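3-oxoacyl-[acyl-carrier-protein] reductase (Sinorhizobium meliloti, PDB 3U9L) probably reduces 3-oxoacyl-[acyl-carrier-protein] thioesters with NADPH, as a member of the short-chain dehydrogenase/reductase family. Local coordinates at residues Met98-Ala103 and Glu225-Ala230; Ala245-Arg250 and Phe261-Asp266; Leu141-Ser146 and Asp168-Gln173; Gln136-Leu141 and Thr254-Arg259. One frame throughout, in Å; residues are numbered along the deposited sequence.

Contact 1: residues Met98-Ala103 and Glu225-Ala230; sequences MVFGPA and EEIKKA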
loop_
_atom_site.group_PDB
_atom_site.type_symbol
_atom_site.label_atom_id
_atom_site.label_comp_id
_atom_site.label_asym_id
_atom_site.label_seq_id
_atom_site.Cartn_x
_atom_site.Cartn_y
_atom_site.Cartn_z
HETATM N N MSE A 98 12.198 5.855 -5.501
HETATM C CA MSE A 98 11.222 5.610 -6.535
HETATM C C MSE A 98 11.767 4.961 -7.848
HETATM O O MSE A 98 12.986 4.819 -8.011
HETATM C CB MSE A 98 10.461 6.910 -6.823
HETATM C CG MSE A 98 10.966 7.839 -7.883
HETATM SE SE MSE A 98 9.914 9.529 -7.428
HETATM C CE MSE A 98 9.321 10.097 -9.249
ATOM N N VAL A 99 10.854 4.563 -8.741
ATOM C CA VAL A 99 11.215 3.863 -9.988
ATOM C C VAL A 99 10.216 4.230 -11.061
ATOM O O VAL A 99 9.120 4.712 -10.745
ATOM C CB VAL A 99 11.202 2.335 -9.833
ATOM C CG1 VAL A 99 12.188 1.864 -8.743
ATOM C CG2 VAL A 99 9.821 1.864 -9.502
ATOM N N PHE A 100 10.567 3.959 -12.312
ATOM C CA PHE A 100 9.707 4.304 -13.430
ATOM C C PHE A 100 9.732 3.226 -14.500
ATOM O O PHE A 100 10.805 2.782 -14.910
ATOM C CB PHE A 100 10.182 5.613 -14.095
ATOM C CG PHE A 100 9.215 6.157 -15.121
ATOM C CD1 PHE A 100 8.141 6.951 -14.724
ATOM C CD2 PHE A 100 9.398 5.928 -16.488
ATOM C CE1 PHE A 100 7.244 7.494 -15.645
ATOM C CE2 PHE A 100 8.496 6.466 -17.429
ATOM C CZ PHE A 100 7.437 7.261 -17.007
ATOM N N GLY A 101 8.550 2.842 -14.978
ATOM C CA GLY A 101 8.467 1.793 -15.985
ATOM C C GLY A 101 7.136 1.064 -15.890
ATOM O O GLY A 101 6.400 1.200 -14.874
ATOM N N PRO A 102 6.846 0.246 -16.917
ATOM C CA PRO A 102 5.632 -0.548 -16.987
ATOM C C PRO A 102 5.672 -1.533 -15.840
ATOM O O PRO A 102 6.700 -2.203 -15.614
ATOM C CB PRO A 102 5.772 -1.358 -18.293
ATOM C CG PRO A 102 7.047 -0.871 -18.974
ATOM C CD PRO A 102 7.740 0.092 -18.104
ATOM N N ALA A 103 4.555 -1.673 -15.143
ATOM C CA ALA A 103 4.547 -2.473 -13.902
ATOM C C ALA A 103 4.898 -3.920 -14.191
ATOM O O ALA A 103 5.564 -4.580 -13.391
ATOM C CB ALA A 103 3.156 -2.411 -13.273
ATOM N N GLU A 225 7.801 8.316 -22.203
ATOM C CA GLU A 225 8.170 9.711 -22.396
ATOM C C GLU A 225 6.984 10.660 -22.387
ATOM O O GLU A 225 7.107 11.807 -21.981
ATOM C CB GLU A 225 8.897 9.884 -23.735
ATOM C CG GLU A 225 10.256 9.228 -23.700
ATOM C CD GLU A 225 11.184 9.831 -22.618
ATOM O OE1 GLU A 225 12.110 9.091 -22.218
ATOM O OE2 GLU A 225 10.999 11.018 -22.171
ATOM N N GLU A 226 5.873 10.196 -22.937
ATOM C CA GLU A 226 4.646 10.946 -22.967
ATOM C C GLU A 226 4.215 11.264 -21.512
ATOM O O GLU A 226 3.792 12.383 -21.202
ATOM C CB GLU A 226 3.611 10.068 -23.660
ATOM C CG GLU A 226 2.210 10.620 -23.904
ATOM C CD GLU A 226 1.307 9.615 -24.729
ATOM O OE1 GLU A 226 1.762 8.477 -24.964
ATOM O OE2 GLU A 226 0.145 9.933 -25.142
ATOM N N ILE A 227 4.312 10.267 -20.630
ATOM C CA ILE A 227 3.972 10.500 -19.219
ATOM C C ILE A 227 4.950 11.506 -18.579
ATOM O O ILE A 227 4.537 12.457 -17.900
ATOM C CB ILE A 227 3.978 9.177 -18.398
ATOM C CG1 ILE A 227 2.779 8.277 -18.806
ATOM C CG2 ILE A 227 3.954 9.498 -16.901
ATOM C CD1 ILE A 227 2.932 6.819 -18.413
ATOM N N LYS A 228 6.253 11.324 -18.781
ATOM C CA LYS A 228 7.171 12.232 -18.107
ATOM C C LYS A 228 6.945 13.663 -18.489
ATOM O O LYS A 228 7.060 14.548 -17.656
ATOM C CB LYS A 228 8.632 11.881 -18.358
ATOM C CG LYS A 228 9.025 10.493 -17.876
ATOM C CD LYS A 228 10.410 10.080 -18.454
ATOM C CE LYS A 228 11.094 9.060 -17.564
ATOM N NZ LYS A 228 12.207 8.375 -18.353
ATOM N N LYS A 229 6.662 13.893 -19.771
ATOM C CA LYS A 229 6.507 15.242 -20.312
ATOM C C LYS A 229 5.164 15.807 -19.818
ATOM O O LYS A 229 5.102 16.906 -19.334
ATOM C CB LYS A 229 6.552 15.151 -21.872
ATOM C CG LYS A 229 6.521 16.435 -22.591
ATOM C CD LYS A 229 7.299 16.359 -23.978
ATOM C CE LYS A 229 6.332 16.148 -25.143
ATOM N NZ LYS A 229 6.809 16.626 -26.514
ATOM N N ALA A 230 4.098 15.028 -19.907
ATOM C CA ALA A 230 2.791 15.572 -19.528
ATOM C C ALA A 230 2.773 15.956 -18.025
ATOM O O ALA A 230 2.232 16.981 -17.630
ATOM C CB ALA A 230 1.676 14.554 -19.829
#

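Contact 2: residues Ala245-Arg250 and Phe261-Asp266; sequences ADAIVR and FRVHVD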
loop_
_atom_site.group_PDB
_atom_site.type_symbol
_atom_site.label_atom_id
_atom_site.label_comp_id
_atom_site.label_asym_id
_atom_site.label_seq_id
_atom_site.Cartn_x
_atom_site.Cartn_y
_atom_site.Cartn_z
ATOM N N ALA A 245 9.931 21.635 3.896
ATOM C CA ALA A 245 10.713 21.855 5.099
ATOM C C ALA A 245 10.017 22.891 5.981
ATOM O O ALA A 245 9.950 22.749 7.215
ATOM C CB ALA A 245 12.165 22.284 4.751
ATOM N N ASP A 246 9.436 23.915 5.377
ATOM C CA ASP A 246 8.867 24.962 6.220
ATOM C C ASP A 246 7.570 24.467 6.842
ATOM O O ASP A 246 7.288 24.795 7.975
ATOM C CB ASP A 246 8.642 26.254 5.438
ATOM C CG ASP A 246 9.971 26.880 4.941
ATOM O OD1 ASP A 246 10.987 26.973 5.741
ATOM O OD2 ASP A 246 9.988 27.230 3.730
ATOM N N ALA A 247 6.808 23.649 6.116
ATOM C CA ALA A 247 5.601 23.028 6.733
ATOM C C ALA A 247 5.981 22.188 7.913
ATOM O O ALA A 247 5.281 22.173 8.910
ATOM C CB ALA A 247 4.814 22.194 5.713
ATOM N N ILE A 248 7.105 21.484 7.829
ATOM C CA ILE A 248 7.512 20.628 8.950
ATOM C C ILE A 248 7.976 21.387 10.206
ATOM O O ILE A 248 7.668 21.004 11.340
ATOM C CB ILE A 248 8.566 19.587 8.518
ATOM C CG1 ILE A 248 7.891 18.602 7.587
ATOM C CG2 ILE A 248 9.145 18.852 9.772
ATOM C CD1 ILE A 248 8.846 17.696 6.862
ATOM N N VAL A 249 8.741 22.453 9.992
ATOM C CA VAL A 249 9.144 23.333 11.081
ATOM C C VAL A 249 7.896 23.861 11.768
ATOM O O VAL A 249 7.839 23.849 12.991
ATOM C CB VAL A 249 9.991 24.513 10.545
ATOM C CG1 VAL A 249 10.165 25.588 11.623
ATOM C CG2 VAL A 249 11.341 23.999 9.960
ATOM N N ARG A 250 6.891 24.291 10.991
ATOM C CA ARG A 250 5.599 24.735 11.575
ATOM C C ARG A 250 4.863 23.656 12.351
ATOM O O ARG A 250 4.311 23.929 13.409
ATOM C CB ARG A 250 4.643 25.315 10.523
ATOM C CG ARG A 250 4.950 26.753 10.180
ATOM C CD ARG A 250 3.889 27.394 9.203
ATOM N NE ARG A 250 3.749 26.585 7.982
ATOM C CZ ARG A 250 4.283 26.882 6.800
ATOM N NH1 ARG A 250 5.003 28.010 6.637
ATOM N NH2 ARG A 250 4.104 26.035 5.787
ATOM N N PHE A 261 -3.275 16.604 11.655
ATOM C CA PHE A 261 -3.037 15.218 11.258
ATOM C C PHE A 261 -2.328 15.037 9.867
ATOM O O PHE A 261 -1.446 14.230 9.766
ATOM C CB PHE A 261 -4.358 14.430 11.280
ATOM C CG PHE A 261 -4.188 12.954 11.043
ATOM C CD1 PHE A 261 -3.548 12.165 11.976
ATOM C CD2 PHE A 261 -4.675 12.357 9.885
ATOM C CE1 PHE A 261 -3.384 10.804 11.772
ATOM C CE2 PHE A 261 -4.528 10.979 9.672
ATOM C CZ PHE A 261 -3.873 10.203 10.619
ATOM N N ARG A 262 -2.710 15.837 8.892
ATOM C CA ARG A 262 -2.054 15.867 7.596
ATOM C C ARG A 262 -1.763 17.281 7.153
ATOM O O ARG A 262 -2.541 18.147 7.416
ATOM C CB ARG A 262 -2.869 15.202 6.510
ATOM C CG ARG A 262 -3.069 13.780 6.635
ATOM C CD ARG A 262 -3.810 13.262 5.484
ATOM N NE ARG A 262 -4.025 11.854 5.627
ATOM C CZ ARG A 262 -3.160 10.925 5.315
ATOM N NH1 ARG A 262 -3.478 9.686 5.530
ATOM N NH2 ARG A 262 -2.165 11.186 4.543
ATOM N N VAL A 263 -0.660 17.485 6.448
ATOM C CA VAL A 263 -0.348 18.824 5.917
ATOM C C VAL A 263 -0.063 18.548 4.446
ATOM O O VAL A 263 0.734 17.667 4.123
ATOM C CB VAL A 263 0.865 19.526 6.639
ATOM C CG1 VAL A 263 1.234 20.833 5.964
ATOM C CG2 VAL A 263 0.547 19.808 8.105
ATOM N N HIS A 264 -0.782 19.243 3.571
ATOM C CA HIS A 264 -0.682 19.087 2.120
ATOM C C HIS A 264 0.245 20.174 1.571
ATOM O O HIS A 264 0.038 21.358 1.830
ATOM C CB HIS A 264 -2.086 19.091 1.481
ATOM C CG HIS A 264 -2.947 17.966 1.981
ATOM N ND1 HIS A 264 -2.842 16.677 1.498
ATOM C CD2 HIS A 264 -3.875 17.913 2.973
ATOM C CE1 HIS A 264 -3.668 15.887 2.172
ATOM N NE2 HIS A 264 -4.297 16.600 3.079
ATOM N N VAL A 265 1.281 19.771 0.846
ATOM C CA VAL A 265 2.177 20.722 0.190
ATOM C C VAL A 265 2.328 20.331 -1.271
ATOM O O VAL A 265 3.228 19.581 -1.626
ATOM C CB VAL A 265 3.544 20.719 0.855
ATOM C CG1 VAL A 265 4.470 21.812 0.245
ATOM C CG2 VAL A 265 3.420 20.923 2.405
ATOM N N ASP A 266 1.410 20.788 -2.108
ATOM C CA ASP A 266 1.267 20.228 -3.461
ATOM C C ASP A 266 0.966 21.359 -4.471
ATOM O O ASP A 266 -0.180 21.624 -4.795
ATOM C CB ASP A 266 0.176 19.130 -3.517
ATOM C CG ASP A 266 -0.140 18.674 -4.970
ATOM O OD1 ASP A 266 0.717 18.866 -5.902
ATOM O OD2 ASP A 266 -1.241 18.130 -5.194
#

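Contact 3: residues Leu141-Ser146 and Asp168-Gln173; sequences LIWISS and DAIAVQ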
loop_
_atom_site.group_PDB
_atom_site.type_symbol
_atom_site.label_atom_id
_atom_site.label_comp_id
_atom_site.label_asym_id
_atom_site.label_seq_id
_atom_site.Cartn_x
_atom_site.Cartn_y
_atom_site.Cartn_z
ATOM N N LEU A 141 5.476 11.475 15.847
ATOM C CA LEU A 141 5.890 10.829 14.615
ATOM C C LEU A 141 5.417 11.683 13.469
ATOM O O LEU A 141 4.222 12.077 13.394
ATOM C CB LEU A 141 5.247 9.427 14.458
ATOM C CG LEU A 141 6.052 8.232 14.918
ATOM C CD1 LEU A 141 6.432 8.552 16.410
ATOM C CD2 LEU A 141 5.221 6.996 14.833
ATOM N N ILE A 142 6.334 11.955 12.555
ATOM C CA ILE A 142 5.964 12.633 11.324
ATOM C C ILE A 142 6.325 11.698 10.191
ATOM O O ILE A 142 7.463 11.209 10.098
ATOM C CB ILE A 142 6.745 14.008 11.185
ATOM C CG1 ILE A 142 6.450 14.935 12.370
ATOM C CG2 ILE A 142 6.451 14.697 9.873
ATOM C CD1 ILE A 142 7.128 16.296 12.271
ATOM N N TRP A 143 5.381 11.460 9.289
ATOM C CA TRP A 143 5.664 10.585 8.159
ATOM C C TRP A 143 5.632 11.453 6.916
ATOM O O TRP A 143 4.749 12.312 6.777
ATOM C CB TRP A 143 4.549 9.528 8.067
ATOM C CG TRP A 143 4.384 8.634 9.292
ATOM C CD1 TRP A 143 3.838 8.990 10.524
ATOM C CD2 TRP A 143 4.725 7.250 9.389
ATOM N NE1 TRP A 143 3.818 7.875 11.381
ATOM C CE2 TRP A 143 4.342 6.804 10.704
ATOM C CE3 TRP A 143 5.295 6.326 8.498
ATOM C CZ2 TRP A 143 4.545 5.488 11.122
ATOM C CZ3 TRP A 143 5.446 5.027 8.904
ATOM C CH2 TRP A 143 5.099 4.620 10.203
ATOM N N ILE A 144 6.569 11.255 6.005
ATOM C CA ILE A 144 6.494 11.944 4.701
ATOM C C ILE A 144 5.826 10.988 3.791
ATOM O O ILE A 144 6.381 9.938 3.425
ATOM C CB ILE A 144 7.874 12.318 4.113
ATOM C CG1 ILE A 144 8.741 12.997 5.155
ATOM C CG2 ILE A 144 7.712 13.134 2.773
ATOM C CD1 ILE A 144 8.101 14.177 5.783
ATOM N N SER A 145 4.601 11.315 3.431
ATOM C CA SER A 145 3.801 10.415 2.677
ATOM C C SER A 145 3.933 10.928 1.235
ATOM O O SER A 145 5.000 11.430 0.864
ATOM C CB SER A 145 2.364 10.514 3.160
ATOM O OG SER A 145 1.536 9.579 2.533
ATOM N N SER A 146 2.850 10.839 0.462
ATOM C CA SER A 146 2.890 11.184 -0.947
ATOM C C SER A 146 1.488 11.524 -1.449
ATOM O O SER A 146 0.547 10.785 -1.211
ATOM C CB SER A 146 3.441 9.966 -1.709
ATOM O OG SER A 146 3.462 10.185 -3.084
ATOM N N ASP A 168 1.426 5.042 3.925
ATOM C CA ASP A 168 0.415 5.903 4.500
ATOM C C ASP A 168 -0.614 5.118 5.363
ATOM O O ASP A 168 -1.009 5.607 6.399
ATOM C CB ASP A 168 -0.288 6.705 3.411
ATOM C CG ASP A 168 -1.034 7.897 3.968
ATOM O OD1 ASP A 168 -2.163 7.681 4.398
ATOM O OD2 ASP A 168 -0.512 9.043 3.953
ATOM N N ALA A 169 -1.057 3.938 4.897
ATOM C CA ALA A 169 -2.000 3.086 5.617
ATOM C C ALA A 169 -1.422 2.716 6.983
ATOM O O ALA A 169 -2.117 2.711 7.972
ATOM C CB ALA A 169 -2.323 1.826 4.807
ATOM N N ILE A 170 -0.134 2.425 7.010
ATOM C CA ILE A 170 0.574 2.094 8.245
ATOM C C ILE A 170 0.681 3.298 9.162
ATOM O O ILE A 170 0.477 3.174 10.381
ATOM C CB ILE A 170 1.976 1.552 7.959
ATOM C CG1 ILE A 170 1.815 0.185 7.280
ATOM C CG2 ILE A 170 2.870 1.504 9.325
ATOM C CD1 ILE A 170 3.005 -0.344 6.586
ATOM N N ALA A 171 0.942 4.457 8.617
ATOM C CA ALA A 171 1.062 5.656 9.458
ATOM C C ALA A 171 -0.238 5.900 10.221
ATOM O O ALA A 171 -0.261 6.328 11.380
ATOM C CB ALA A 171 1.384 6.879 8.578
ATOM N N VAL A 172 -1.333 5.660 9.522
ATOM C CA VAL A 172 -2.656 5.920 10.066
ATOM C C VAL A 172 -2.956 4.970 11.203
ATOM O O VAL A 172 -3.433 5.381 12.219
ATOM C CB VAL A 172 -3.704 5.891 8.902
ATOM C CG1 VAL A 172 -5.165 5.844 9.414
ATOM C CG2 VAL A 172 -3.467 7.164 8.097
ATOM N N GLN A 173 -2.600 3.707 11.024
ATOM C CA GLN A 173 -2.774 2.704 12.028
ATOM C C GLN A 173 -1.994 3.002 13.303
ATOM O O GLN A 173 -2.561 2.925 14.417
ATOM C CB GLN A 173 -2.404 1.321 11.442
ATOM C CG GLN A 173 -3.323 0.821 10.283
ATOM C CD GLN A 173 -4.582 0.220 10.828
ATOM O OE1 GLN A 173 -4.601 -0.964 11.331
ATOM N NE2 GLN A 173 -5.656 1.007 10.791
HETATM O O HOH W 1 1.859 7.320 13.314
#

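Contact 4: residues Gln136-Leu141 and Thr254-Arg259; sequences QKHGLL and TASGKR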
loop_
_atom_site.group_PDB
_atom_site.type_symbol
_atom_site.label_atom_id
_atom_site.label_comp_id
_atom_site.label_asym_id
_atom_site.label_seq_id
_atom_site.Cartn_x
_atom_site.Cartn_y
_atom_site.Cartn_z
ATOM N N GLN A 136 8.415 7.489 27.504
ATOM C CA GLN A 136 8.200 8.888 27.796
ATOM C C GLN A 136 6.730 9.226 27.917
ATOM O O GLN A 136 6.393 10.238 28.469
ATOM C CB GLN A 136 8.846 9.796 26.736
ATOM C CG GLN A 136 10.342 9.572 26.527
ATOM C CD GLN A 136 11.171 9.817 27.815
ATOM O OE1 GLN A 136 10.803 10.622 28.648
ATOM N NE2 GLN A 136 12.292 9.125 27.944
ATOM N N LYS A 137 5.856 8.424 27.312
ATOM C CA LYS A 137 4.454 8.803 27.171
ATOM C C LYS A 137 4.254 10.130 26.440
ATOM O O LYS A 137 3.330 10.879 26.723
ATOM C CB LYS A 137 3.752 8.823 28.522
ATOM C CG LYS A 137 3.596 7.451 29.111
ATOM C CD LYS A 137 3.278 7.661 30.617
ATOM C CE LYS A 137 3.839 6.526 31.448
ATOM N NZ LYS A 137 2.999 5.310 31.148
ATOM N N HIS A 138 5.096 10.391 25.448
ATOM C CA HIS A 138 5.083 11.670 24.781
ATOM C C HIS A 138 5.969 11.522 23.537
ATOM O O HIS A 138 6.891 10.710 23.551
ATOM C CB HIS A 138 5.716 12.711 25.704
ATOM C CG HIS A 138 5.336 14.113 25.399
ATOM N ND1 HIS A 138 6.192 15.006 24.759
ATOM C CD2 HIS A 138 4.198 14.820 25.659
ATOM C CE1 HIS A 138 5.597 16.183 24.645
ATOM N NE2 HIS A 138 4.381 16.095 25.187
ATOM N N GLY A 139 5.722 12.305 22.490
ATOM C CA GLY A 139 6.574 12.219 21.293
ATOM C C GLY A 139 5.737 12.518 20.045
ATOM O O GLY A 139 4.500 12.552 20.120
ATOM N N LEU A 140 6.387 12.709 18.907
ATOM C CA LEU A 140 5.669 13.017 17.665
ATOM C C LEU A 140 6.301 12.242 16.582
ATOM O O LEU A 140 7.543 12.297 16.443
ATOM C CB LEU A 140 5.771 14.493 17.328
ATOM C CG LEU A 140 5.272 15.048 15.968
ATOM C CD1 LEU A 140 3.721 14.954 15.812
ATOM C CD2 LEU A 140 5.724 16.504 15.844
ATOM N N LEU A 141 5.476 11.475 15.847
ATOM C CA LEU A 141 5.890 10.829 14.615
ATOM C C LEU A 141 5.417 11.683 13.469
ATOM O O LEU A 141 4.222 12.077 13.394
ATOM C CB LEU A 141 5.247 9.427 14.458
ATOM C CG LEU A 141 6.052 8.232 14.918
ATOM C CD1 LEU A 141 6.432 8.552 16.410
ATOM C CD2 LEU A 141 5.221 6.996 14.833
ATOM N N THR A 254 4.175 23.783 16.529
ATOM C CA THR A 254 2.801 23.919 17.007
ATOM C C THR A 254 2.699 23.257 18.365
ATOM O O THR A 254 3.371 22.258 18.603
ATOM C CB THR A 254 1.830 23.234 16.040
ATOM O OG1 THR A 254 1.882 23.924 14.807
ATOM C CG2 THR A 254 0.388 23.299 16.561
ATOM N N ALA A 255 1.851 23.787 19.255
ATOM C CA ALA A 255 1.741 23.246 20.616
ATOM C C ALA A 255 1.278 21.792 20.628
ATOM O O ALA A 255 0.548 21.345 19.737
ATOM C CB ALA A 255 0.816 24.125 21.501
ATOM N N SER A 256 1.702 21.057 21.649
ATOM C CA SER A 256 1.403 19.649 21.709
ATOM C C SER A 256 -0.104 19.454 21.812
ATOM O O SER A 256 -0.794 20.203 22.514
ATOM C CB SER A 256 2.067 18.996 22.904
ATOM O OG SER A 256 1.773 17.615 22.849
ATOM N N GLY A 257 -0.632 18.462 21.103
ATOM C CA GLY A 257 -2.074 18.306 21.093
ATOM C C GLY A 257 -2.815 19.139 20.059
ATOM O O GLY A 257 -3.986 18.863 19.774
ATOM N N LYS A 258 -2.181 20.162 19.505
ATOM C CA LYS A 258 -2.820 20.932 18.430
ATOM C C LYS A 258 -2.179 20.756 17.040
ATOM O O LYS A 258 -2.429 21.549 16.133
ATOM C CB LYS A 258 -2.851 22.428 18.764
ATOM C CG LYS A 258 -3.600 22.786 20.089
ATOM C CD LYS A 258 -3.889 24.329 20.126
ATOM C CE LYS A 258 -2.738 25.181 20.724
ATOM N NZ LYS A 258 -2.521 24.971 22.229
ATOM N N ARG A 259 -1.345 19.745 16.871
ATOM C CA ARG A 259 -0.782 19.478 15.541
ATOM C C ARG A 259 -1.784 18.917 14.509
ATOM O O ARG A 259 -2.586 18.035 14.823
ATOM C CB ARG A 259 0.441 18.582 15.693
ATOM C CG ARG A 259 1.485 19.271 16.537
ATOM C CD ARG A 259 2.712 18.459 16.659
ATOM N NE ARG A 259 3.814 19.222 17.253
ATOM C CZ ARG A 259 4.302 19.017 18.481
ATOM N NH1 ARG A 259 3.816 18.042 19.242
ATOM N NH2 ARG A 259 5.332 19.743 18.915
#

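Contact 1: residues Met98-Ala103 and Glu225-Ala230
Phe100 and Lys228 have the closest alpha carbons here, still 9.5 Å apart from CA to CA, so an irregular loop and a turn of helix 223-233 meet through side chains alone. The Phe100 side chain leaves the backbone toward the helix, and with CG anti to the backbone N (chi1 -171°) the ring continues outward to it. Over one face lies the aliphatic part of Lys228, a CH-pi contact: CE sits 3.9 Å from the ring centroid, 23° off the normal, displaced toward the CD2-CE2 side. Lys228 CG reaches Phe100 CZ at 3.7 Å, so the extended lysine chain follows the ring from its far tip inward. Ile227 takes the edge instead, with CG2 near the ring plane and 4.1 Å from Phe100 CE1. Leu157 touches the ring as well, and Ile227 packs on Pro154. A serine in place of Phe100 would probably leave the methylenes of Lys228 without their aromatic platform and open a gap beside Ile227. No hydrogen bond crosses between the segments; cohesion rests on dispersion and the weak CH-pi attraction, while the lysine ammonium, which makes a long salt bridge with Glu225, can stay at the surface.

Contact 2: residues Ala245-Arg250 and Phe261-Asp266
Val263 and Val265 adopt the same first torsion (chi1 174° and -175°), yet they meet the methyl of Ala247 with different branches. In each valine CG1 lies beside the carbonyl carbon and CG2 beside the backbone N. Along the strand, CG1 of Val263 therefore leans forward and CG2 of Val265 leans back, and the two methyls converge on the space between their residues. Ala247 CB enters there from helix 242-252: it stands 3.8 Å from Val263 CG1 and equally 3.8 Å from Val265 CG2, so one methyl rests against two. The small alanine lets the backbones come near, with 7.3 Å from Ala247 CA to Val263 CA.

This is the helix-on-sheet packing of a Rossmann-like fold. Strand 262-265 is the outermost strand on its side of the parallel sheet within this chain, and it pairs with strand 183-190. The alternation of the strand sends Val263 and Val265 toward helix 242-252, whereas His264 points away from it and packs on helix 272-289. Behind Ala247, the same helix turns Ala245 and Val249 to helix 16-27.

With three aliphatic side chains and no polar bond between the segments, the contact has no directional chemistry. Its specificity is one of shape: a methyl on the helix fits a pair of branched side chains on the strand.

Contact 3: residues Leu141-Ser146 and Asp168-Gln173
Trp143 lays the face of its indole against Ala171, joining the strand and helix of a beta-alpha-beta unit (139-144, 158-179, 183-190) in the Rossmann-type core. The methyl stands nearly on the normal of the five-membered ring: Ala171 CB is 3.5 Å from that ring's centroid and 10° off the perpendicular, a well-formed CH-pi contact. Having CG beside the backbone N (chi1 -60°) swings the indole alongside the helix, and its far end reaches the preceding helical residue, where CH2 lies 3.9 Å from Ile170 CG2. The two side chains meet there at about a right angle. His93 of the neighbouring strand stacks with the Trp143 rings.

Past the end of the strand the chemistry turns polar. Ser145 OG donates to Asp168 OD2 over 2.5 Å, and OD2 receives the bond on its anti lone pair, the one directed away from OD1. The guanidinium of Arg262 reaches both carboxylate oxygens, its salt bridge running from NH1 to OD1 and NH2 lying close to OD2, so OD2 meets serine and arginine alike and the group's rotation is probably fixed. The arginine would tend to favour the ionised acid.

A water at the N-H of the indole completes the junction. It accepts from Trp143 NE1 at 2.8 Å and donates to the Ala171 carbonyl O at 3.0 Å, carrying the ring's polar N-H to the helix backbone.

Contact 4: residues Gln136-Leu141 and Thr254-Arg259
Leu140 and Ser256 mark the nearest backbone approach, 8.9 Å between their CA atoms, where the start of strand 139-144 faces a type II beta turn running from Ala255 to Lys258. The site lies at one end of the parallel Rossmann-like sheet, just after a Schellman motif at Lys137 closes helix 108-136. Leu140 and Arg259 advance from opposite directions and meet where a methyl covers a flat cation. Leu140 CD2 lies 3.6 Å above one face of the guanidinium, nearest to Arg259 NE, while CD1 touches the methylene CD at 3.7 Å. The arginine chain is extended from CG to NE, which carries the group back across to the leucine. Its N-H groups are spoken for elsewhere: NE and NH2 bond the carbonyls of Val251 and Val252 at the end of helix 242-252, and NH1 pairs with Glu184. A leucine at Arg259 would probably leave Glu184 without this charged mate and the two helix-end carbonyls without their donors. Nearer the solvent, His138 leans across to the turn, CG anti to the backbone N (chi1 -158°), with NE2 3.8 Å from Ser256 OG.

How the contacts relate
From the N terminus, the loop after strand 90-93 opens contact 1, which closes only at helix 223-233. Strand 139-144 starts within that span and serves twice, with Leu141 common to both uses. Contact 3 closes early, on helix 158-179, and is nested inside contact 1 as well as inside the longer loop of contact 4, which crosses contact 1 on its way to the turn before the last strand. Contact 2 follows contacts 1 and 3 in series and crosses contact 4. Contacts 2 and 3 also touch in space, Ile248 on Ile144, and their helices 242-252 and 158-179 cover opposite faces of the sheet. Contact 1 stands apart, its centre about 38 Å from that of contact 4.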